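Local structure of cell wall binding protein cwp8 (Peptoclostridium difficile, 5J6Q) at residues Leu204-Val209 with Val286-Gly291; Ser293-Ala298 with Ser349-Glu354; Asp320-Gly325 with Gly528-Ala533; Thr418-Gly423 with Ala435-Phe440; Thr501-Ile506 with Glu559-Leu564. The protein is a cell wall protein associated with the S-layer that probably anchors to the cell wall through a module of three CWB2 domains. All coordinates share one frame; numbering follows the deposited sequence.

Interaction 1 of 5, residues Leu204-Val209 with Val286-Gly291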
# COMPACT_ATOMS: atom_id res chain seq x y z
N LEU A 204 2.07 4.31 4.48
CA LEU A 204 0.83 3.56 4.85
C LEU A 204 1.01 2.15 4.30
O LEU A 204 0.71 1.18 4.98
CB LEU A 204 -0.41 4.18 4.27
CG LEU A 204 -0.92 5.47 4.93
CD1 LEU A 204 -2.32 5.77 4.42
CD2 LEU A 204 -1.02 5.31 6.47
N GLY A 205 1.61 2.08 3.04
CA GLY A 205 1.87 0.81 2.40
C GLY A 205 2.72 -0.07 3.29
O GLY A 205 2.41 -1.26 3.44
N ARG A 206 3.82 0.49 3.92
CA ARG A 206 4.70 -0.37 4.76
C ARG A 206 4.12 -0.82 6.13
O ARG A 206 4.62 -1.79 6.74
CB ARG A 206 6.06 0.33 5.03
CG ARG A 206 7.16 -0.25 4.11
CD ARG A 206 8.52 0.51 4.19
NE ARG A 206 8.34 1.96 4.10
CZ ARG A 206 8.05 2.62 2.97
NH1 ARG A 206 7.93 1.98 1.82
NH2 ARG A 206 7.84 3.97 3.02
N GLU A 207 3.11 -0.12 6.61
CA GLU A 207 2.43 -0.57 7.81
C GLU A 207 1.86 -1.98 7.55
O GLU A 207 1.87 -2.81 8.43
CB GLU A 207 1.29 0.40 8.19
CG GLU A 207 1.84 1.78 8.47
CD GLU A 207 0.80 2.72 9.11
OE1 GLU A 207 -0.31 2.26 9.40
OE2 GLU A 207 1.12 3.92 9.30
N ILE A 208 1.40 -2.25 6.35
CA ILE A 208 0.86 -3.59 6.09
C ILE A 208 2.01 -4.61 6.13
O ILE A 208 1.89 -5.67 6.75
CB ILE A 208 0.16 -3.53 4.73
CG1 ILE A 208 -1.08 -2.66 4.89
CG2 ILE A 208 -0.20 -4.92 4.20
CD1 ILE A 208 -1.55 -2.22 3.56
N VAL A 209 3.13 -4.28 5.48
CA VAL A 209 4.32 -5.13 5.48
C VAL A 209 4.71 -5.40 6.92
O VAL A 209 5.03 -6.54 7.26
CB VAL A 209 5.49 -4.44 4.70
CG1 VAL A 209 6.78 -5.24 4.88
CG2 VAL A 209 5.14 -4.34 3.23
N VAL A 286 11.53 -3.28 -5.08
CA VAL A 286 11.82 -1.89 -4.65
C VAL A 286 11.35 -1.76 -3.25
O VAL A 286 10.17 -2.03 -2.93
CB VAL A 286 11.14 -0.92 -5.59
CG1 VAL A 286 11.46 0.56 -5.18
CG2 VAL A 286 11.64 -1.18 -7.02
N GLU A 287 12.29 -1.51 -2.38
CA GLU A 287 12.04 -1.36 -0.92
C GLU A 287 12.55 0.07 -0.48
O GLU A 287 13.58 0.52 -1.02
CB GLU A 287 12.79 -2.46 -0.10
CG GLU A 287 11.86 -3.66 0.18
CD GLU A 287 12.56 -4.91 0.78
OE1 GLU A 287 13.58 -4.75 1.46
OE2 GLU A 287 12.05 -6.07 0.58
N VAL A 288 11.83 0.75 0.41
CA VAL A 288 12.20 2.03 0.99
C VAL A 288 12.51 1.76 2.53
O VAL A 288 11.72 1.12 3.27
CB VAL A 288 11.02 3.02 0.81
CG1 VAL A 288 11.37 4.41 1.36
CG2 VAL A 288 10.65 3.10 -0.64
N LEU A 289 13.68 2.19 2.98
CA LEU A 289 14.06 2.12 4.37
C LEU A 289 14.01 3.65 4.83
O LEU A 289 14.96 4.30 4.50
CB LEU A 289 15.52 1.62 4.60
CG LEU A 289 15.69 0.05 4.28
CD1 LEU A 289 17.06 -0.21 4.52
CD2 LEU A 289 14.68 -0.83 5.12
N SER A 290 12.98 4.15 5.53
CA SER A 290 13.03 5.53 5.95
C SER A 290 12.08 5.82 7.02
O SER A 290 11.25 4.98 7.31
CB SER A 290 12.66 6.41 4.78
OG SER A 290 11.34 6.04 4.49
N GLY A 291 12.17 7.11 7.62
CA GLY A 291 11.23 7.52 8.63
C GLY A 291 11.00 9.00 8.36
O GLY A 291 11.45 9.55 7.30
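Val288 lies over one face of the Arg206 guanidinium, its CB 3.3 Å above the plane and displaced toward the rim, while Ser290 OG approaches the same group obliquely at 4.3 Å from NH2. The contact is an interdomain one: Arg206 projects from helix 203-213, in the Cwp8 domain 3 region, onto strand 286-289, an outermost strand of a four-stranded parallel sheet that also includes strands 516-519, 547-549 and 572-575 of the third CWB2 repeat. The arginine chain bends at chi3 (-48°), which brings the guanidinium round to cover the valine; the two side chains cross at about a right angle. Val288 has CG1 anti to its backbone N, and CG1 sits 3.9 Å from Arg206 NH2, whereas CG2 lies 3.8 Å from NH1. The union is thus one of packing between a flat cation and a branched aliphatic group. Polar anchoring comes from elsewhere: NH1 donates to the carbonyl of Leu201, and Glu577, which accepts a hydrogen bond from Ser290 OG, forms a long, weak ion pair with NH2. Farther back along the arginine, the methylene CD of Arg206 rests against the backbone oxygen of Val288, 3.4 Å away.

Interaction 2 of 5, residues Ser293-Ala298 with Ser349-Glu354; sequences SRFTTA and SEIEAE. With SO4 (sulfate ion), chain D.
Phe295 and Ile351 meet with their side chains at about a right angle, each on the first turns of its helix. Ile351 CG1 approaches the ring obliquely, 4.1 Å from Phe295 CD2, and the terminal methyl CD1 lies against the backbone, 3.6 Å from Phe295 O. A turn of chi2 to -57° folds that methyl toward the carbonyl. Next to this pair, Thr296 turns its methyl rather than its hydroxyl to the other helix: CG2 lies 3.9 Å from Glu350 CG, so the glutamate contributes an aliphatic carbon here and its chain bends away at chi2. The hydroxyl of Thr296 is engaged at the start of its own helix, where OG1 accepts from Ser293 N at 2.9 Å and also bonds Asp292 OD1. In return Thr296 N donates a weak bond to Ser293 OG, and the two residues form a capping box.

Arg294 points elsewhere. Its CG lies over the centre of the Phe295 ring face, 4.1 Å above the plane, and its guanidinium takes a sulfate ion, probably from the crystallisation liquor, at one edge. Backbone N and NE of Arg294 both donate to sulfate O3, the latter over 3.0 Å, while NH1 holds O1 and NH2 goes to the carbonyl of Glu319; Gln529 of the third CWB2 repeat also binds this ion. Helices 294-305 and 349-359 of the first CWB2 repeat are joined by van der Waals packing, including a methyl against a backbone oxygen, whereas the helix-start amide beside a guanidinium would probably favour an anion.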
# COMPACT_ATOMS: atom_id res chain seq x y z
N SER A 293 12.38 11.36 9.88
CA SER A 293 13.55 12.27 10.02
C SER A 293 14.84 11.46 9.84
O SER A 293 14.75 10.22 9.67
CB SER A 293 13.53 12.94 11.40
OG SER A 293 13.76 12.00 12.46
N ARG A 294 15.99 12.10 9.83
CA ARG A 294 17.29 11.40 9.73
C ARG A 294 17.47 10.43 10.89
O ARG A 294 18.01 9.30 10.71
CB ARG A 294 18.44 12.43 9.66
CG ARG A 294 18.60 13.27 10.95
CD ARG A 294 19.56 14.46 10.73
NE ARG A 294 19.21 15.21 9.53
CZ ARG A 294 20.11 15.80 8.73
NH1 ARG A 294 19.70 16.43 7.63
NH2 ARG A 294 21.40 15.75 9.01
N PHE A 295 16.99 10.80 12.08
CA PHE A 295 17.00 9.86 13.26
C PHE A 295 16.16 8.59 13.01
O PHE A 295 16.65 7.50 13.29
CB PHE A 295 16.41 10.53 14.58
CG PHE A 295 17.15 11.82 14.85
CD1 PHE A 295 16.54 13.05 14.60
CD2 PHE A 295 18.46 11.81 15.30
CE1 PHE A 295 17.25 14.25 14.79
CE2 PHE A 295 19.17 13.00 15.48
CZ PHE A 295 18.55 14.21 15.21
N THR A 296 14.89 8.72 12.48
CA THR A 296 14.07 7.48 12.31
C THR A 296 14.53 6.68 11.05
O THR A 296 14.47 5.42 11.05
CB THR A 296 12.61 7.78 12.37
OG1 THR A 296 12.34 8.96 11.55
CG2 THR A 296 12.16 8.04 13.83
N THR A 297 15.02 7.39 10.00
CA THR A 297 15.65 6.65 8.88
C THR A 297 16.83 5.88 9.44
O THR A 297 16.96 4.68 9.12
CB THR A 297 16.12 7.60 7.79
OG1 THR A 297 14.95 8.28 7.30
CG2 THR A 297 16.87 6.87 6.66
N ALA A 298 17.68 6.49 10.28
CA ALA A 298 18.89 5.78 10.85
C ALA A 298 18.47 4.49 11.65
O ALA A 298 19.11 3.42 11.51
CB ALA A 298 19.72 6.73 11.73
N SER A 349 14.67 9.91 21.89
CA SER A 349 14.26 8.65 22.45
C SER A 349 14.28 7.52 21.45
O SER A 349 14.50 6.37 21.85
CB SER A 349 12.86 8.74 23.07
OG SER A 349 11.83 9.00 22.13
N GLU A 350 14.08 7.82 20.18
CA GLU A 350 14.07 6.83 19.11
C GLU A 350 15.38 6.16 18.98
O GLU A 350 15.43 4.98 18.75
CB GLU A 350 13.70 7.48 17.76
CG GLU A 350 12.23 7.82 17.70
CD GLU A 350 11.95 9.29 18.08
OE1 GLU A 350 10.85 9.73 17.78
OE2 GLU A 350 12.85 9.99 18.66
N ILE A 351 16.45 6.91 19.12
CA ILE A 351 17.83 6.42 19.01
C ILE A 351 18.20 5.63 20.35
O ILE A 351 18.82 4.57 20.31
CB ILE A 351 18.74 7.65 18.80
CG1 ILE A 351 18.56 8.26 17.33
CG2 ILE A 351 20.19 7.27 19.08
CD1 ILE A 351 18.79 7.32 16.13
N GLU A 352 17.81 6.15 21.51
CA GLU A 352 18.09 5.48 22.78
C GLU A 352 17.42 4.14 22.73
O GLU A 352 18.05 3.11 23.02
CB GLU A 352 17.54 6.36 23.95
CG GLU A 352 17.51 5.64 25.29
CD GLU A 352 17.12 6.58 26.41
OE1 GLU A 352 15.98 7.05 26.40
OE2 GLU A 352 17.96 6.86 27.27
N ALA A 353 16.14 4.13 22.31
CA ALA A 353 15.35 2.91 22.17
C ALA A 353 16.01 1.94 21.20
O ALA A 353 15.94 0.75 21.46
CB ALA A 353 13.92 3.24 21.71
N GLU A 354 16.70 2.43 20.06
CA GLU A 354 17.33 1.47 19.09
C GLU A 354 18.61 0.99 19.72
O GLU A 354 19.01 -0.15 19.49
CB GLU A 354 17.60 2.08 17.66
CG GLU A 354 18.32 1.16 16.69
CD GLU A 354 17.43 0.01 16.15
OE1 GLU A 354 17.89 -0.68 15.28
OE2 GLU A 354 16.29 -0.21 16.63
S SO4 D . 15.75 15.62 8.38
O1 SO4 D . 16.57 16.72 7.79
O2 SO4 D . 14.47 16.02 8.62
O3 SO4 D . 16.26 15.19 9.61
O4 SO4 D . 15.73 14.44 7.41

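Interaction 3 of 5, residues Asp320-Gly325 with Gly528-Ala533. With SO4 (sulfate ion), chain D.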
# COMPACT_ATOMS: atom_id res chain seq x y z
N ASP A 320 24.65 16.20 12.12
CA ASP A 320 25.08 16.95 10.96
C ASP A 320 26.56 16.66 10.58
O ASP A 320 27.08 17.26 9.63
CB ASP A 320 24.98 18.47 11.27
CG ASP A 320 23.62 18.92 11.75
OD1 ASP A 320 22.60 18.47 11.16
OD2 ASP A 320 23.58 19.72 12.70
N ALA A 321 27.21 15.77 11.29
CA ALA A 321 28.63 15.42 11.12
C ALA A 321 28.85 14.48 9.95
O ALA A 321 29.19 13.30 10.09
CB ALA A 321 29.15 14.78 12.40
N ILE A 322 28.71 15.04 8.77
CA ILE A 322 28.84 14.26 7.55
C ILE A 322 30.22 13.67 7.42
O ILE A 322 30.33 12.47 7.11
CB ILE A 322 28.49 15.15 6.34
CG1 ILE A 322 27.09 15.67 6.55
CG2 ILE A 322 28.60 14.40 5.05
CD1 ILE A 322 26.07 14.49 6.70
N VAL A 323 31.29 14.48 7.66
CA VAL A 323 32.61 13.84 7.44
C VAL A 323 32.93 12.73 8.46
O VAL A 323 33.47 11.69 8.06
CB VAL A 323 33.73 14.90 7.40
CG1 VAL A 323 35.10 14.26 7.54
CG2 VAL A 323 33.66 15.69 6.09
N ASP A 324 32.62 12.94 9.74
CA ASP A 324 32.93 11.91 10.72
C ASP A 324 32.10 10.70 10.40
O ASP A 324 32.57 9.56 10.52
CB ASP A 324 32.58 12.40 12.14
CG ASP A 324 33.16 13.75 12.52
OD1 ASP A 324 34.18 14.14 11.92
OD2 ASP A 324 32.60 14.41 13.43
N GLY A 325 30.85 10.93 10.00
CA GLY A 325 29.98 9.83 9.65
C GLY A 325 30.42 9.02 8.45
O GLY A 325 30.48 7.80 8.53
N GLY A 528 24.11 18.43 4.65
CA GLY A 528 23.57 17.72 5.78
C GLY A 528 22.65 16.58 5.33
O GLY A 528 22.50 15.58 6.06
N GLN A 529 22.06 16.67 4.07
CA GLN A 529 21.14 15.60 3.62
C GLN A 529 21.91 14.30 3.20
O GLN A 529 21.30 13.30 2.85
CB GLN A 529 20.26 16.12 2.46
CG GLN A 529 19.24 17.15 2.97
CD GLN A 529 18.32 16.59 4.01
OE1 GLN A 529 17.65 15.61 3.82
NE2 GLN A 529 18.23 17.30 5.12
N LEU A 530 23.23 14.36 3.22
CA LEU A 530 24.04 13.19 2.92
C LEU A 530 24.02 12.23 4.09
O LEU A 530 24.57 11.10 4.01
CB LEU A 530 25.48 13.61 2.60
CG LEU A 530 25.58 14.25 1.15
CD1 LEU A 530 27.04 14.77 1.12
CD2 LEU A 530 25.42 13.19 -0.01
N VAL A 531 23.34 12.63 5.19
CA VAL A 531 23.37 11.73 6.37
C VAL A 531 22.72 10.38 6.08
O VAL A 531 23.15 9.37 6.62
CB VAL A 531 22.66 12.43 7.55
CG1 VAL A 531 21.20 12.74 7.15
CG2 VAL A 531 22.70 11.52 8.80
N ASP A 532 21.69 10.34 5.21
CA ASP A 532 21.05 9.05 4.93
C ASP A 532 22.09 8.06 4.26
O ASP A 532 22.16 6.88 4.59
CB ASP A 532 19.82 9.26 4.02
CG ASP A 532 18.63 9.89 4.78
OD1 ASP A 532 18.67 9.95 6.04
OD2 ASP A 532 17.69 10.30 4.13
N ALA A 533 22.81 8.58 3.31
CA ALA A 533 23.80 7.91 2.59
C ALA A 533 24.82 7.33 3.63
O ALA A 533 25.12 6.14 3.58
CB ALA A 533 24.50 8.87 1.64
S SO4 D . 15.75 15.62 8.38
O1 SO4 D . 16.57 16.72 7.79
O2 SO4 D . 14.47 16.02 8.62
O3 SO4 D . 16.26 15.19 9.61
O4 SO4 D . 15.73 14.44 7.41
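Van der Waals packing of one apolar side chain, Ile322, carries this contact, part of it on backbone atoms. Its CD1 touches the backbone of the 528-531 turn, 3.6 Å from Val531 N and 3.8 Å from Gly528 O. Two apolar pairs add to this: CD1 faces Val531 CB at 4.1 Å, and the other branch, CG2, meets Leu530 CB at 4.0 Å, with the isoleucine and leucine side chains crossing at about a right angle. CG2 stands anti to the backbone N of Ile322 while CG1 lies beside that N (chi1 -58°), and the two branches meet different parts of the turn. Glu427 and Met431 of the second repeat touch both Ile322 and Leu530.

Backbone hydrogen bonds shape the two chains. Ile322 N returns to Asp320 O across an inverse gamma turn centred on Ala321, the N-cap residue of helix 322-327; opposite, Val531 N donates to Gly528 O.

Polar and ionic links run along the margin. Gln529 NE2 donates to sulfate O1 over 3.2 Å, in a nearly straight bond (164°), and Arg294 reaches Asp320 OD1 by a long, weak ion pair and Gly528 O by a weak hydrogen bond. The arrangement belongs to the interface between CWB2 repeats: the first and third meet here through helix starts, with the second close by, in a three-repeat cell-wall-anchoring module.

Interaction 4 of 5, residues Thr418-Gly423 with Ala435-Phe440; sequences TAFVVG and ARAAQF
Phe420 reaches from strand 418-423 onto helix 434-438. Its CB points toward the helix, and with CG set anti to the carbonyl carbon (chi1 -79°) the ring slants against the helix flank. CD1 comes first, 3.8 Å from Ala437 CB; CE1 follows at 4.0 Å from the same methyl; and at the far end CZ lies 4.1 Å from Arg436 CG. Both partners approach the ring obliquely. Phe420 and Arg436 cross at about a right angle, and the guanidinium plane is turned 78° from the ring.

Beyond its CG, Arg436 leaves the phenylalanine. Its guanidinium has Phe440 CE1 over the centre of one face, 3.2 Å above the plane, while water 1 lies at its edge, taking a hydrogen bond from NE over 3.1 Å. That water also reaches Thr418 OG1 by a weak bond, an indirect polar link between strand and helix. Near the strand's start, Thr418 CG2 rests 4.2 Å from Phe440 CB.

Strands 444-447 and 463-467 flank the strand in a parallel sheet, and Ile444 also touches Ala437. A helix packed on a parallel sheet between consecutive strands in this way is the beta-alpha-beta architecture of the CWB2 repeat, here the second one.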
# COMPACT_ATOMS: atom_id res chain seq x y z
N THR A 418 44.12 -1.35 1.57
CA THR A 418 43.62 -0.19 0.86
C THR A 418 43.26 0.95 1.79
O THR A 418 42.88 0.74 2.96
CB THR A 418 42.41 -0.61 -0.00
OG1 THR A 418 41.58 0.53 -0.22
CG2 THR A 418 41.55 -1.67 0.67
N ALA A 419 43.41 2.16 1.28
CA ALA A 419 43.04 3.34 2.02
C ALA A 419 42.60 4.43 1.02
O ALA A 419 43.06 4.45 -0.12
CB ALA A 419 44.18 3.81 2.87
N PHE A 420 41.68 5.28 1.45
CA PHE A 420 41.09 6.30 0.57
C PHE A 420 41.44 7.66 1.06
O PHE A 420 41.45 7.85 2.27
CB PHE A 420 39.54 6.18 0.57
CG PHE A 420 39.13 5.05 -0.31
CD1 PHE A 420 38.71 3.85 0.22
CD2 PHE A 420 39.25 5.16 -1.69
CE1 PHE A 420 38.42 2.79 -0.60
CE2 PHE A 420 38.95 4.08 -2.52
CZ PHE A 420 38.54 2.91 -1.97
N VAL A 421 41.69 8.61 0.17
CA VAL A 421 42.01 9.98 0.61
C VAL A 421 41.08 10.93 0.01
O VAL A 421 40.86 10.90 -1.19
CB VAL A 421 43.47 10.40 0.27
CG1 VAL A 421 43.59 11.93 0.28
CG2 VAL A 421 44.42 9.80 1.29
N VAL A 422 40.52 11.81 0.83
CA VAL A 422 39.49 12.77 0.37
C VAL A 422 39.76 14.08 1.03
O VAL A 422 40.47 14.09 2.05
CB VAL A 422 38.06 12.18 0.77
CG1 VAL A 422 37.93 10.69 0.32
CG2 VAL A 422 37.85 12.26 2.29
N GLY A 423 39.15 15.16 0.56
CA GLY A 423 39.40 16.47 1.16
C GLY A 423 38.42 16.84 2.25
O GLY A 423 37.28 16.40 2.31
N ALA A 435 30.62 2.89 1.04
CA ALA A 435 30.26 1.48 1.05
C ALA A 435 31.49 0.63 0.70
O ALA A 435 31.76 -0.31 1.37
CB ALA A 435 29.15 1.19 0.03
N ARG A 436 32.21 1.00 -0.37
CA ARG A 436 33.36 0.24 -0.86
C ARG A 436 34.39 0.15 0.23
O ARG A 436 34.90 -0.96 0.45
CB ARG A 436 33.90 0.91 -2.12
CG ARG A 436 35.28 0.46 -2.48
CD ARG A 436 35.15 -0.99 -2.96
NE ARG A 436 36.43 -1.54 -3.33
CZ ARG A 436 36.58 -2.60 -4.15
NH1 ARG A 436 37.79 -3.04 -4.44
NH2 ARG A 436 35.51 -3.21 -4.67
N ALA A 437 34.66 1.29 0.94
CA ALA A 437 35.63 1.25 2.00
C ALA A 437 35.15 0.40 3.15
O ALA A 437 35.95 -0.41 3.66
CB ALA A 437 35.94 2.62 2.50
N ALA A 438 33.85 0.56 3.57
CA ALA A 438 33.31 -0.23 4.65
C ALA A 438 33.42 -1.70 4.26
O ALA A 438 33.63 -2.54 5.12
CB ALA A 438 31.84 0.08 4.91
N GLN A 439 33.26 -1.99 3.00
CA GLN A 439 33.26 -3.36 2.52
C GLN A 439 34.71 -4.00 2.54
O GLN A 439 34.83 -5.20 2.32
CB GLN A 439 32.74 -3.38 1.08
CG GLN A 439 32.57 -4.80 0.58
CD GLN A 439 32.29 -4.91 -0.88
OE1 GLN A 439 32.71 -5.87 -1.56
NE2 GLN A 439 31.56 -3.98 -1.43
N PHE A 440 35.76 -3.20 2.82
CA PHE A 440 37.11 -3.75 2.74
C PHE A 440 37.98 -3.30 3.88
O PHE A 440 39.18 -3.45 3.74
CB PHE A 440 37.79 -3.35 1.40
CG PHE A 440 37.30 -4.12 0.20
CD1 PHE A 440 36.20 -3.70 -0.51
CD2 PHE A 440 37.93 -5.29 -0.20
CE1 PHE A 440 35.73 -4.43 -1.58
CE2 PHE A 440 37.45 -6.01 -1.28
CZ PHE A 440 36.35 -5.57 -1.96
O HOH W 1 39.08 -0.91 -1.95

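Interaction 5 of 5, residues Thr501-Ile506 with Glu559-Leu564; sequences TNAKVI and EEVVEL
Ala503 and Ile506, one helical turn apart on helix 498-509, receive Val561 from helix 556-565, a helix-helix packing within the third CWB2 repeat. Walking along 501-506, Asn502 ties the helix to its other neighbours, ND2 donating to Ser432 OG and the carbonyl of Ile547 while OD1 accepts from Leu549 N and Gln558 NE2.

Ala503 is where the helices come nearest, its CA lying 6.1 Å from that of Val561. The small methyl CB packs on Val561 CG1 at 3.8 Å and on CG2 at 4.0 Å. Both valine methyls also rest against the backbone oxygen of Ala503, CG1 at 3.6 Å and CG2 at 3.7 Å, so that the fork of the valine sits over this carbonyl.

With Ile506 the contact returns. Its side chain crosses that of Val561 at about a right angle and presents the short branch, CG2, which is anti to the backbone N. Val561, with a chi1 of -46°, has CG1 facing Ala503, while CG2 touches both residues. On the isoleucine that methyl meets the branch point as well as the branch: Val561 CG2 lies 3.9 Å from Ile506 CB and 3.7 Å from Ile506 CG2.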
# COMPACT_ATOMS: atom_id res chain seq x y z
N THR A 501 31.19 12.10 -10.00
CA THR A 501 32.05 11.25 -9.13
C THR A 501 31.37 9.94 -8.73
O THR A 501 32.00 8.86 -8.70
CB THR A 501 32.38 12.02 -7.88
OG1 THR A 501 33.04 13.24 -8.28
CG2 THR A 501 33.20 11.22 -6.87
N ASN A 502 30.09 10.04 -8.33
CA ASN A 502 29.34 8.85 -7.93
C ASN A 502 29.36 7.92 -9.11
O ASN A 502 29.67 6.72 -8.88
CB ASN A 502 27.92 9.18 -7.55
CG ASN A 502 27.12 8.08 -7.01
OD1 ASN A 502 26.01 7.76 -7.59
ND2 ASN A 502 27.50 7.50 -5.91
N ALA A 503 29.05 8.40 -10.36
CA ALA A 503 29.13 7.50 -11.52
C ALA A 503 30.52 6.87 -11.65
O ALA A 503 30.58 5.66 -11.90
CB ALA A 503 28.77 8.20 -12.88
N LYS A 504 31.67 7.64 -11.49
CA LYS A 504 33.02 6.94 -11.58
C LYS A 504 33.27 5.88 -10.53
O LYS A 504 33.87 4.84 -10.87
CB LYS A 504 34.17 7.96 -11.59
CG LYS A 504 34.07 8.78 -12.89
CD LYS A 504 34.91 10.08 -12.91
CE LYS A 504 35.47 10.30 -14.33
NZ LYS A 504 36.72 11.14 -14.24
N VAL A 505 32.82 6.09 -9.23
CA VAL A 505 33.01 5.03 -8.22
C VAL A 505 32.23 3.76 -8.65
O VAL A 505 32.76 2.61 -8.55
CB VAL A 505 32.45 5.60 -6.89
CG1 VAL A 505 32.36 4.50 -5.77
CG2 VAL A 505 33.39 6.66 -6.40
N ILE A 506 30.96 3.97 -9.09
CA ILE A 506 30.13 2.85 -9.50
C ILE A 506 30.80 2.15 -10.72
O ILE A 506 30.88 0.91 -10.75
CB ILE A 506 28.67 3.27 -9.84
CG1 ILE A 506 27.82 3.65 -8.57
CG2 ILE A 506 28.02 2.06 -10.53
CD1 ILE A 506 26.67 4.74 -8.85
N GLU A 559 23.31 7.45 -15.44
CA GLU A 559 22.45 6.59 -16.21
C GLU A 559 23.37 5.49 -17.07
O GLU A 559 23.06 4.32 -17.09
CB GLU A 559 21.66 7.46 -17.19
CG GLU A 559 20.23 7.79 -16.76
CD GLU A 559 19.50 8.55 -17.95
OE1 GLU A 559 19.71 8.13 -19.08
OE2 GLU A 559 18.76 9.56 -17.74
N GLU A 560 24.43 5.96 -17.72
CA GLU A 560 25.31 5.16 -18.50
C GLU A 560 26.03 4.10 -17.66
O GLU A 560 26.02 2.97 -18.10
CB GLU A 560 26.31 6.03 -19.20
CG GLU A 560 25.63 6.60 -20.45
CD GLU A 560 26.49 7.72 -21.17
OE1 GLU A 560 27.72 7.72 -21.09
OE2 GLU A 560 25.93 8.54 -21.84
N VAL A 561 26.63 4.44 -16.44
CA VAL A 561 27.28 3.44 -15.63
C VAL A 561 26.33 2.46 -15.03
O VAL A 561 26.72 1.24 -14.86
CB VAL A 561 28.22 3.98 -14.52
CG1 VAL A 561 29.13 5.09 -15.10
CG2 VAL A 561 27.44 4.43 -13.34
N VAL A 562 25.11 2.91 -14.65
CA VAL A 562 24.21 1.96 -14.09
C VAL A 562 23.88 0.89 -15.20
O VAL A 562 23.79 -0.29 -14.92
CB VAL A 562 22.96 2.74 -13.56
CG1 VAL A 562 21.80 1.78 -13.32
CG2 VAL A 562 23.30 3.51 -12.25
N GLU A 563 23.60 1.37 -16.42
CA GLU A 563 23.28 0.53 -17.56
C GLU A 563 24.42 -0.49 -17.79
O GLU A 563 24.12 -1.62 -18.10
CB GLU A 563 23.09 1.45 -18.79
CG GLU A 563 23.15 0.81 -20.13
CD GLU A 563 22.73 1.72 -21.26
OE1 GLU A 563 21.73 1.41 -21.87
OE2 GLU A 563 23.40 2.73 -21.54
N LEU A 564 25.74 -0.09 -17.63
CA LEU A 564 26.87 -1.04 -17.85
C LEU A 564 27.14 -1.95 -16.69
O LEU A 564 27.45 -3.14 -16.89
CB LEU A 564 28.19 -0.28 -18.07
CG LEU A 564 28.23 0.50 -19.36
CD1 LEU A 564 29.56 1.31 -19.46
CD2 LEU A 564 28.08 -0.57 -20.50

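In the fold
Interactions 3 and 5 are buried and largely aliphatic, while 1, 2 and 4 are partly buried: in 1 an arginine is the contact itself, in 2 a glutamate packs through its CG at the exposed side, and in 4 an arginine packs through its CG. Interactions 2, 4 and 5 hold elements within the first, second and third CWB2 repeats respectively; interaction 3 joins the first repeat to the third, and interaction 1 ties domain 3 to the anchoring module. Interactions 1 and 2 touch through successive elements, strand 286-289 and helix 294-305, with Thr297 OG1 next to Gly291 N. Interactions 2 and 3 also touch and share the sulfate.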